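PDB 3SQR: laccase from Botrytis aclada, which catalyses the copper-dependent oxidation of phenolic compounds such as hydroquinones, coupled to reduction of dioxygen to water, and probably acts in lignin breakdown and detoxification. Local coordinates for residues V390-S395 with V449-E454; I474-T479 with Y509-F514; T80-T85 with W205-V210. All blocks are in the same frame, centred on the assembly; numbering follows the deposited sequence.

Contact 1 of 3, residues V390-S395 with V449-E454. With NAG (2-acetamido-2-deoxy-beta-D-glucopyranose), chain I.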
loop_
_atom_site.group_PDB
_atom_site.type_symbol
_atom_site.label_atom_id
_atom_site.label_comp_id
_atom_site.label_asym_id
_atom_site.label_seq_id
_atom_site.Cartn_x
_atom_site.Cartn_y
_atom_site.Cartn_z
ATOM N N VAL A 390 -4.833 -16.089 16.965
ATOM C CA VAL A 390 -5.122 -16.886 15.806
ATOM C C VAL A 390 -3.794 -17.105 15.122
ATOM O O VAL A 390 -3.051 -16.169 14.935
ATOM C CB VAL A 390 -6.086 -16.178 14.852
ATOM C CG1 VAL A 390 -6.109 -16.842 13.498
ATOM C CG2 VAL A 390 -7.518 -16.123 15.468
ATOM N N ASP A 391 -3.517 -18.346 14.744
ATOM C CA ASP A 391 -2.230 -18.677 14.154
ATOM C C ASP A 391 -2.484 -19.218 12.772
ATOM O O ASP A 391 -3.352 -20.077 12.547
ATOM C CB ASP A 391 -1.435 -19.716 14.997
ATOM C CG ASP A 391 -0.161 -20.219 14.250
ATOM O OD1 ASP A 391 0.818 -19.486 14.260
ATOM O OD2 ASP A 391 -0.184 -21.302 13.624
ATOM N N GLU A 392 -1.728 -18.707 11.808
ATOM C CA GLU A 392 -1.796 -19.194 10.468
ATOM C C GLU A 392 -0.383 -19.292 9.887
ATOM O O GLU A 392 0.528 -18.591 10.300
ATOM C CB GLU A 392 -2.714 -18.327 9.623
ATOM C CG GLU A 392 -4.212 -18.554 10.038
ATOM C CD GLU A 392 -5.154 -18.233 8.983
ATOM O OE1 GLU A 392 -4.999 -17.153 8.354
ATOM O OE2 GLU A 392 -6.090 -19.039 8.807
ATOM N N GLN A 393 -0.264 -20.202 8.947
ATOM C CA GLN A 393 1.021 -20.622 8.422
ATOM C C GLN A 393 1.052 -20.572 6.935
ATOM O O GLN A 393 0.231 -21.176 6.236
ATOM C CB GLN A 393 1.353 -22.037 8.913
ATOM C CG GLN A 393 1.281 -22.144 10.425
ATOM C CD GLN A 393 1.523 -23.558 10.902
ATOM O OE1 GLN A 393 1.284 -24.515 10.184
ATOM N NE2 GLN A 393 2.002 -23.684 12.087
ATOM N N VAL A 394 2.064 -19.880 6.443
ATOM C CA VAL A 394 2.259 -19.743 5.010
ATOM C C VAL A 394 3.152 -20.859 4.485
ATOM O O VAL A 394 4.228 -21.100 4.988
ATOM C CB VAL A 394 2.853 -18.388 4.662
ATOM C CG1 VAL A 394 2.933 -18.184 3.144
ATOM C CG2 VAL A 394 1.968 -17.268 5.298
ATOM N N SER A 395 2.673 -21.467 3.418
ATOM C CA SER A 395 3.439 -22.422 2.661
ATOM C C SER A 395 3.203 -22.187 1.167
ATOM O O SER A 395 2.637 -21.155 0.786
ATOM C CB SER A 395 3.072 -23.850 3.098
ATOM O OG SER A 395 4.019 -24.740 2.565
ATOM N N VAL A 449 -7.640 -9.258 18.938
ATOM C CA VAL A 449 -7.082 -10.431 18.319
ATOM C C VAL A 449 -5.597 -10.216 18.077
ATOM O O VAL A 449 -5.217 -9.113 17.706
ATOM C CB VAL A 449 -7.790 -10.815 17.006
ATOM C CG1 VAL A 449 -7.822 -9.667 16.006
ATOM C CG2 VAL A 449 -7.088 -12.017 16.393
ATOM N N VAL A 450 -4.782 -11.223 18.401
ATOM C CA VAL A 450 -3.388 -11.296 17.924
ATOM C C VAL A 450 -3.381 -12.350 16.828
ATOM O O VAL A 450 -3.818 -13.509 16.990
ATOM C CB VAL A 450 -2.370 -11.618 18.977
ATOM C CG1 VAL A 450 -0.980 -11.945 18.311
ATOM C CG2 VAL A 450 -2.230 -10.494 19.947
ATOM N N TYR A 451 -2.975 -11.907 15.646
ATOM C CA TYR A 451 -2.928 -12.754 14.497
ATOM C C TYR A 451 -1.459 -12.992 14.230
ATOM O O TYR A 451 -0.664 -12.041 14.064
ATOM C CB TYR A 451 -3.577 -12.080 13.281
ATOM C CG TYR A 451 -3.486 -12.875 12.030
ATOM C CD1 TYR A 451 -4.253 -14.009 11.836
ATOM C CD2 TYR A 451 -2.644 -12.477 10.987
ATOM C CE1 TYR A 451 -4.189 -14.714 10.671
ATOM C CE2 TYR A 451 -2.569 -13.204 9.830
ATOM C CZ TYR A 451 -3.345 -14.316 9.666
ATOM O OH TYR A 451 -3.257 -15.032 8.490
ATOM N N VAL A 452 -1.076 -14.260 14.264
ATOM C CA VAL A 452 0.317 -14.642 14.041
ATOM C C VAL A 452 0.359 -15.322 12.687
ATOM O O VAL A 452 -0.301 -16.292 12.458
ATOM C CB VAL A 452 0.881 -15.640 15.132
ATOM C CG1 VAL A 452 2.328 -16.041 14.760
ATOM C CG2 VAL A 452 0.948 -14.996 16.514
ATOM N N ILE A 453 1.187 -14.802 11.796
ATOM C CA ILE A 453 1.340 -15.422 10.523
ATOM C C ILE A 453 2.811 -15.850 10.442
ATOM O O ILE A 453 3.727 -15.083 10.725
ATOM C CB ILE A 453 0.933 -14.499 9.352
ATOM C CG1 ILE A 453 1.067 -15.271 8.033
ATOM C CG2 ILE A 453 1.682 -13.159 9.409
ATOM C CD1 ILE A 453 0.382 -14.606 6.846
ATOM N N GLU A 454 2.975 -17.121 10.150
ATOM C CA GLU A 454 4.261 -17.788 10.124
ATOM C C GLU A 454 4.686 -18.091 8.739
ATOM O O GLU A 454 3.905 -18.566 7.903
ATOM C CB GLU A 454 4.159 -19.125 10.852
ATOM C CG GLU A 454 3.769 -19.024 12.278
ATOM C CD GLU A 454 3.809 -20.406 12.900
ATOM O OE1 GLU A 454 4.852 -21.077 12.741
ATOM O OE2 GLU A 454 2.779 -20.799 13.492
HETATM C C1 NAG I . -3.441 -23.264 11.191
HETATM C C2 NAG I . -4.435 -23.103 12.334
HETATM C C3 NAG I . -3.684 -23.172 13.654
HETATM C C4 NAG I . -2.857 -24.440 13.735
HETATM C C5 NAG I . -1.872 -24.431 12.565
HETATM C C6 NAG I . -0.948 -25.662 12.590
HETATM C C7 NAG I . -6.498 -21.782 11.965
HETATM C C8 NAG I . -7.180 -20.435 11.982
HETATM N N2 NAG I . -5.218 -21.842 12.294
HETATM O O3 NAG I . -4.657 -23.149 14.660
HETATM O O4 NAG I . -2.124 -24.425 14.940
HETATM O O5 NAG I . -2.676 -24.454 11.396
HETATM O O6 NAG I . -1.784 -26.798 12.513
HETATM O O7 NAG I . -7.154 -22.767 11.643
#
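Tyr451 and Glu392 meet on one face of a parallel strand pair, 390-395 beside 449-454, within a cupredoxin-like sandwich of this multicopper oxidase. The phenol slants across the glutamate side chain, and its OH donates to Glu392 OE1 over 2.7 Å. The acceptor atom lies at the ring edge, in the plane, and uses its anti lone pair, while the carboxylate is turned 65° against the ring. With Tyr451 CG anti to the backbone N (chi1 176°), the ring lies with its edge to Val390, whose CG1 is 3.8 Å from Tyr451 CD1. Met538 of strand 537-542 covers Glu392 and Tyr451 from the facing sheet. Farther along, Val394 CG2 presses on Ile453 CD1 at 3.5 Å, tighter than a usual van der Waals contact; the Val394 side chain is about 5 Å from that of His463, a ligand of the type 1 copper.

Asp391, Gln393 and Glu454 occupy the other face. Gln393 and Glu454 run alongside each other, pointing the same way, with amide and carboxylate nearly perpendicular; Gln393 NE2 gives Glu454 OE2 only a weak bond of 3.3 Å. Asp391 comes in at about a right angle to Glu454, bringing its OD1 to 2.5 Å from Glu454 OE2. An N-acetylglucosamine attached to the protein lies against strand 390-395, its N2 donating to Asp391 O over 2.6 Å.

Backbone bonds zip the strands regularly, from Val390 N to Val450 O at one end to Val394 N to Glu454 O at the other. The two acids are buried, and oxygens as close as theirs suggest that one carboxyl group holds a proton, so that a pair that would otherwise repel may instead bind.

Contact 2 of 3, residues I474-T479 with Y509-F514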
loop_
_atom_site.group_PDB
_atom_site.type_symbol
_atom_site.label_atom_id
_atom_site.label_comp_id
_atom_site.label_asym_id
_atom_site.label_seq_id
_atom_site.Cartn_x
_atom_site.Cartn_y
_atom_site.Cartn_z
ATOM N N ILE A 474 2.228 -4.163 15.910
ATOM C CA ILE A 474 3.247 -5.170 15.670
ATOM C C ILE A 474 3.757 -5.657 17.034
ATOM O O ILE A 474 4.666 -5.061 17.603
ATOM C CB ILE A 474 4.358 -4.621 14.857
ATOM C CG1 ILE A 474 3.832 -4.000 13.546
ATOM C CG2 ILE A 474 5.397 -5.722 14.609
ATOM C CD1 ILE A 474 5.003 -3.562 12.576
ATOM N N VAL A 475 3.103 -6.670 17.561
ATOM C CA VAL A 475 3.495 -7.200 18.877
ATOM C C VAL A 475 4.789 -8.053 18.801
ATOM O O VAL A 475 5.543 -8.181 19.770
ATOM C CB VAL A 475 2.355 -7.847 19.604
ATOM C CG1 VAL A 475 1.167 -6.749 19.718
ATOM C CG2 VAL A 475 1.879 -9.164 19.027
ATOM N N ALA A 476 5.081 -8.545 17.616
ATOM C CA ALA A 476 6.326 -9.285 17.352
ATOM C C ALA A 476 6.576 -9.316 15.850
ATOM O O ALA A 476 5.684 -9.568 15.043
ATOM C CB ALA A 476 6.211 -10.729 17.869
ATOM N N GLN A 477 7.809 -9.115 15.477
ATOM C CA GLN A 477 8.174 -9.257 14.075
ATOM C C GLN A 477 9.561 -9.895 14.180
ATOM O O GLN A 477 10.560 -9.227 14.452
ATOM C CB GLN A 477 8.174 -7.883 13.432
ATOM C CG GLN A 477 8.561 -7.913 11.971
ATOM C CD GLN A 477 8.637 -6.579 11.360
ATOM O OE1 GLN A 477 9.327 -5.685 11.831
ATOM N NE2 GLN A 477 7.883 -6.413 10.255
ATOM N N GLU A 478 9.578 -11.198 14.065
ATOM C CA GLU A 478 10.709 -11.998 14.499
ATOM C C GLU A 478 11.209 -12.916 13.429
ATOM O O GLU A 478 10.415 -13.616 12.755
ATOM C CB GLU A 478 10.297 -12.855 15.706
ATOM C CG GLU A 478 9.876 -12.037 16.913
ATOM C CD GLU A 478 10.998 -11.292 17.588
ATOM O OE1 GLU A 478 12.122 -11.808 17.551
ATOM O OE2 GLU A 478 10.737 -10.196 18.147
ATOM N N THR A 479 12.538 -12.984 13.363
ATOM C CA THR A 479 13.236 -13.952 12.521
ATOM C C THR A 479 13.571 -15.173 13.365
ATOM O O THR A 479 14.700 -15.357 13.805
ATOM C CB THR A 479 14.473 -13.344 11.921
ATOM O OG1 THR A 479 15.299 -12.770 12.953
ATOM C CG2 THR A 479 14.045 -12.243 10.984
ATOM N N TYR A 509 8.108 -15.027 11.831
ATOM C CA TYR A 509 6.680 -14.762 12.034
ATOM C C TYR A 509 6.417 -13.300 12.358
ATOM O O TYR A 509 7.251 -12.549 12.829
ATOM C CB TYR A 509 6.113 -15.710 13.107
ATOM C CG TYR A 509 6.676 -15.463 14.463
ATOM C CD1 TYR A 509 7.820 -16.115 14.906
ATOM C CD2 TYR A 509 6.020 -14.600 15.360
ATOM C CE1 TYR A 509 8.326 -15.871 16.162
ATOM C CE2 TYR A 509 6.520 -14.359 16.598
ATOM C CZ TYR A 509 7.669 -15.002 17.000
ATOM O OH TYR A 509 8.113 -14.751 18.277
ATOM N N LEU A 510 5.192 -12.909 12.059
ATOM C CA LEU A 510 4.698 -11.609 12.347
ATOM C C LEU A 510 3.445 -11.802 13.184
ATOM O O LEU A 510 2.550 -12.536 12.783
ATOM C CB LEU A 510 4.379 -10.921 11.032
ATOM C CG LEU A 510 3.639 -9.602 11.142
ATOM C CD1 LEU A 510 4.540 -8.498 11.806
ATOM C CD2 LEU A 510 3.089 -9.153 9.769
ATOM N N ALA A 511 3.450 -11.161 14.349
ATOM C CA ALA A 511 2.312 -11.207 15.244
ATOM C C ALA A 511 1.764 -9.789 15.289
ATOM O O ALA A 511 2.423 -8.874 15.764
ATOM C CB ALA A 511 2.751 -11.699 16.659
ATOM N N ILE A 512 0.550 -9.643 14.759
ATOM C CA ILE A 512 -0.127 -8.357 14.672
ATOM C C ILE A 512 -1.419 -8.417 15.442
ATOM O O ILE A 512 -2.191 -9.344 15.291
ATOM C CB ILE A 512 -0.385 -7.933 13.187
ATOM C CG1 ILE A 512 -1.164 -8.962 12.417
ATOM C CG2 ILE A 512 0.931 -7.548 12.483
ATOM C CD1 ILE A 512 -1.724 -8.413 11.094
ATOM N N ALA A 513 -1.642 -7.421 16.258
ATOM C CA ALA A 513 -2.852 -7.298 17.053
ATOM C C ALA A 513 -3.749 -6.207 16.491
ATOM O O ALA A 513 -3.278 -5.168 16.023
ATOM C CB ALA A 513 -2.465 -6.942 18.507
ATOM N N PHE A 514 -5.052 -6.430 16.557
ATOM C CA PHE A 514 -6.003 -5.349 16.312
ATOM C C PHE A 514 -7.275 -5.618 17.097
ATOM O O PHE A 514 -7.464 -6.716 17.596
ATOM C CB PHE A 514 -6.281 -5.216 14.815
ATOM C CG PHE A 514 -6.766 -6.476 14.165
ATOM C CD1 PHE A 514 -5.874 -7.403 13.638
ATOM C CD2 PHE A 514 -8.144 -6.730 14.011
ATOM C CE1 PHE A 514 -6.286 -8.523 13.079
ATOM C CE2 PHE A 514 -8.557 -7.859 13.366
ATOM C CZ PHE A 514 -7.633 -8.747 12.880
#
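Ala511 O is gripped by two successive amides, Val475 N and Ala476 N, and this defines a classic beta bulge in the antiparallel pairing of 474-479 with 509-514. The two donors are unequal: Val475 N is nearer at 2.9 Å but makes a weak, bent bond of 126°, whereas Ala476 N, at 3.3 Å, lies in the carbonyl plane on a lone pair. The register slips by one residue here. Beyond the bulge, regular pairing resumes with a straight bond from Ala511 N to Ala476 O, 2.8 Å long, and Glu478 and Tyr509 exchange backbone bonds in both directions.

The extra residue, Val475, splits its branches between two residues of 509-514: CG2 rests 3.6 Å from Ala511 CB, while CG1 meets Ala513 CB. Phe491, from a loop, covers both Val475 and Ala511. On the opposite face of the pair, Leu510 CD1 touches both Ile474 CG2 and Gln477 CB, at 4.0 Å from each. Gln477 and Leu510 point the same way there, and the amide NE2 is held by Ala503 O and Asp370.

Tyr509 and Glu478 also lie side by side. With Tyr509 CG between the backbone N and the carbonyl carbon (chi1 66°), the ring lies beside Glu478, whose CB makes a CH-pi contact over one face, 3.5 Å above its plane and offset toward the rim.

Contact 3 of 3, residues T80-T85 with W205-V210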
loop_
_atom_site.group_PDB
_atom_site.type_symbol
_atom_site.label_atom_id
_atom_site.label_comp_id
_atom_site.label_asym_id
_atom_site.label_seq_id
_atom_site.Cartn_x
_atom_site.Cartn_y
_atom_site.Cartn_z
ATOM N N THR A 80 5.007 7.297 -21.579
ATOM C CA THR A 80 6.427 7.204 -21.694
ATOM C C THR A 80 7.090 7.800 -20.481
ATOM O O THR A 80 7.612 8.907 -20.521
ATOM C CB THR A 80 6.931 7.933 -22.977
ATOM O OG1 THR A 80 6.141 7.504 -24.064
ATOM C CG2 THR A 80 8.391 7.618 -23.221
ATOM N N PRO A 81 7.198 7.003 -19.385
ATOM C CA PRO A 81 7.665 7.563 -18.105
ATOM C C PRO A 81 9.142 7.649 -18.001
ATOM O O PRO A 81 9.651 8.442 -17.221
ATOM C CB PRO A 81 7.111 6.579 -17.070
ATOM C CG PRO A 81 6.875 5.305 -17.871
ATOM C CD PRO A 81 6.493 5.722 -19.214
ATOM N N ASP A 82 9.834 6.815 -18.801
ATOM C CA ASP A 82 11.284 6.624 -18.713
ATOM C C ASP A 82 11.940 6.511 -20.078
ATOM O O ASP A 82 13.001 5.909 -20.184
ATOM C CB ASP A 82 11.645 5.376 -17.886
ATOM C CG ASP A 82 11.143 4.102 -18.511
ATOM O OD1 ASP A 82 10.393 4.164 -19.489
ATOM O OD2 ASP A 82 11.419 2.992 -18.027
ATOM N N GLY A 83 11.346 7.138 -21.080
ATOM C CA GLY A 83 11.845 7.026 -22.450
ATOM C C GLY A 83 11.418 5.761 -23.146
ATOM O O GLY A 83 11.834 5.550 -24.270
ATOM N N TYR A 84 10.633 4.884 -22.502
ATOM C CA TYR A 84 10.060 3.736 -23.142
ATOM C C TYR A 84 8.564 3.800 -23.160
ATOM O O TYR A 84 7.891 3.887 -22.122
ATOM C CB TYR A 84 10.505 2.413 -22.424
ATOM C CG TYR A 84 10.209 1.197 -23.252
ATOM C CD1 TYR A 84 8.933 0.691 -23.336
ATOM C CD2 TYR A 84 11.230 0.579 -24.036
ATOM C CE1 TYR A 84 8.640 -0.370 -24.090
ATOM C CE2 TYR A 84 10.902 -0.497 -24.878
ATOM C CZ TYR A 84 9.638 -0.975 -24.883
ATOM O OH TYR A 84 9.168 -2.000 -25.670
ATOM N N THR A 85 7.980 3.702 -24.342
ATOM C CA THR A 85 6.577 3.902 -24.523
ATOM C C THR A 85 5.872 2.579 -24.398
ATOM O O THR A 85 6.259 1.564 -25.041
ATOM C CB THR A 85 6.259 4.547 -25.926
ATOM O OG1 THR A 85 6.992 5.789 -26.033
ATOM C CG2 THR A 85 4.849 4.771 -26.082
ATOM N N TRP A 205 9.289 -0.999 -12.583
ATOM C CA TRP A 205 8.489 -0.620 -13.729
ATOM C C TRP A 205 8.839 -1.477 -14.903
ATOM O O TRP A 205 10.011 -1.476 -15.337
ATOM C CB TRP A 205 8.759 0.838 -14.083
ATOM C CG TRP A 205 7.914 1.309 -15.183
ATOM C CD1 TRP A 205 8.334 1.721 -16.421
ATOM C CD2 TRP A 205 6.496 1.453 -15.176
ATOM N NE1 TRP A 205 7.248 2.068 -17.194
ATOM C CE2 TRP A 205 6.104 1.919 -16.465
ATOM C CE3 TRP A 205 5.501 1.210 -14.238
ATOM C CZ2 TRP A 205 4.791 2.148 -16.793
ATOM C CZ3 TRP A 205 4.185 1.420 -14.577
ATOM C CH2 TRP A 205 3.842 1.917 -15.854
ATOM N N ALA A 206 7.851 -2.229 -15.390
ATOM C CA ALA A 206 8.067 -3.097 -16.525
ATOM C C ALA A 206 8.023 -2.262 -17.807
ATOM O O ALA A 206 7.464 -1.163 -17.794
ATOM C CB ALA A 206 6.995 -4.171 -16.581
ATOM N N HIS A 207 8.590 -2.806 -18.898
ATOM C CA HIS A 207 8.398 -2.194 -20.234
ATOM C C HIS A 207 7.415 -2.924 -21.055
ATOM O O HIS A 207 7.471 -2.858 -22.303
ATOM C CB HIS A 207 9.728 -2.032 -20.952
ATOM C CG HIS A 207 10.545 -0.925 -20.395
ATOM N ND1 HIS A 207 11.843 -0.697 -20.786
ATOM C CD2 HIS A 207 10.243 0.039 -19.491
ATOM C CE1 HIS A 207 12.310 0.344 -20.132
ATOM N NE2 HIS A 207 11.354 0.808 -19.330
ATOM N N GLU A 208 6.433 -3.562 -20.379
ATOM C CA GLU A 208 5.297 -4.179 -20.970
ATOM C C GLU A 208 4.261 -4.369 -19.853
ATOM O O GLU A 208 4.591 -4.275 -18.696
ATOM C CB GLU A 208 5.677 -5.514 -21.576
ATOM C CG GLU A 208 6.297 -6.518 -20.563
ATOM C CD GLU A 208 7.738 -6.213 -20.138
ATOM O OE1 GLU A 208 8.490 -5.765 -21.012
ATOM O OE2 GLU A 208 8.135 -6.450 -18.939
ATOM N N SER A 209 3.025 -4.674 -20.214
ATOM C CA SER A 209 1.969 -4.857 -19.222
ATOM C C SER A 209 2.336 -6.050 -18.381
ATOM O O SER A 209 2.713 -7.095 -18.894
ATOM C CB SER A 209 0.638 -5.144 -19.878
ATOM O OG SER A 209 -0.429 -5.471 -18.960
ATOM N N VAL A 210 2.099 -5.919 -17.091
ATOM C CA VAL A 210 2.292 -7.006 -16.140
ATOM C C VAL A 210 1.462 -8.217 -16.584
ATOM O O VAL A 210 1.788 -9.381 -16.281
ATOM C CB VAL A 210 1.853 -6.515 -14.706
ATOM C CG1 VAL A 210 0.379 -6.208 -14.648
ATOM C CG2 VAL A 210 2.152 -7.550 -13.656
HETATM O O HOH W 1 8.215 2.601 -19.727
HETATM O O HOH W 2 9.333 -4.387 -23.993
#
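Neither backbone is regular where 80-85 and 205-210 meet: two loops approach with Tyr84 CA and His207 CA 6.8 Å apart, and side chains and water do the joining. Asp82 forms an Asx turn, its OD1 accepting from Tyr84 N, and this carboxylate anchors the second loop through a His-carboxylate hydrogen bond. His207 NE2 and Asp82 OD2 meet tip to tip at 2.5 Å, with the oxygen in the plane of the imidazole and the two flat groups 81° apart. The bond arrives on the syn side of OD2, 21° out of the carboxylate plane; Asn227 ND2 also donates to OD2.

Tyr84 lies over the same imidazole in an offset stack, planes 6° apart. The slip sets Tyr84 CB above the imidazole centre and His207 CB over the phenol toward its rim. Beside them, Pro81 CG approaches Trp205 NE1 to 3.3 Å. The contact joins the loop after strand 67-79 in the first cupredoxin-like domain to the loop after strand 195-205 in the second.

Water 1 accepts from Trp205 NE1 and donates to Asp82 OD1 and Tyr84 O. Tyr84 OH, bonded to Asp243, also accepts from water 2, whose other donation goes to His207 O at 2.9 Å.

In the fold
From the N terminus, contact 3 closes first, bringing 205-210 back to 80-85 across 119 intervening residues and tying the loop after strand 67-79 to the one after strand 195-205. Contact 1 follows, with 53 residues intervening between 390-395 and 449-454, then contact 2 with 29 between 474-479 and 509-514. The three are in series; none nests or crosses. Contacts 1 and 2 nevertheless share a sheet, because strands 448-455 and 509-515 are neighbours: Tyr451 N lies 2.7 Å from Ile512 O, a probable hydrogen bond. Contact 3 sits across the chain's centre, its own centre about 37 Å from that of contact 1.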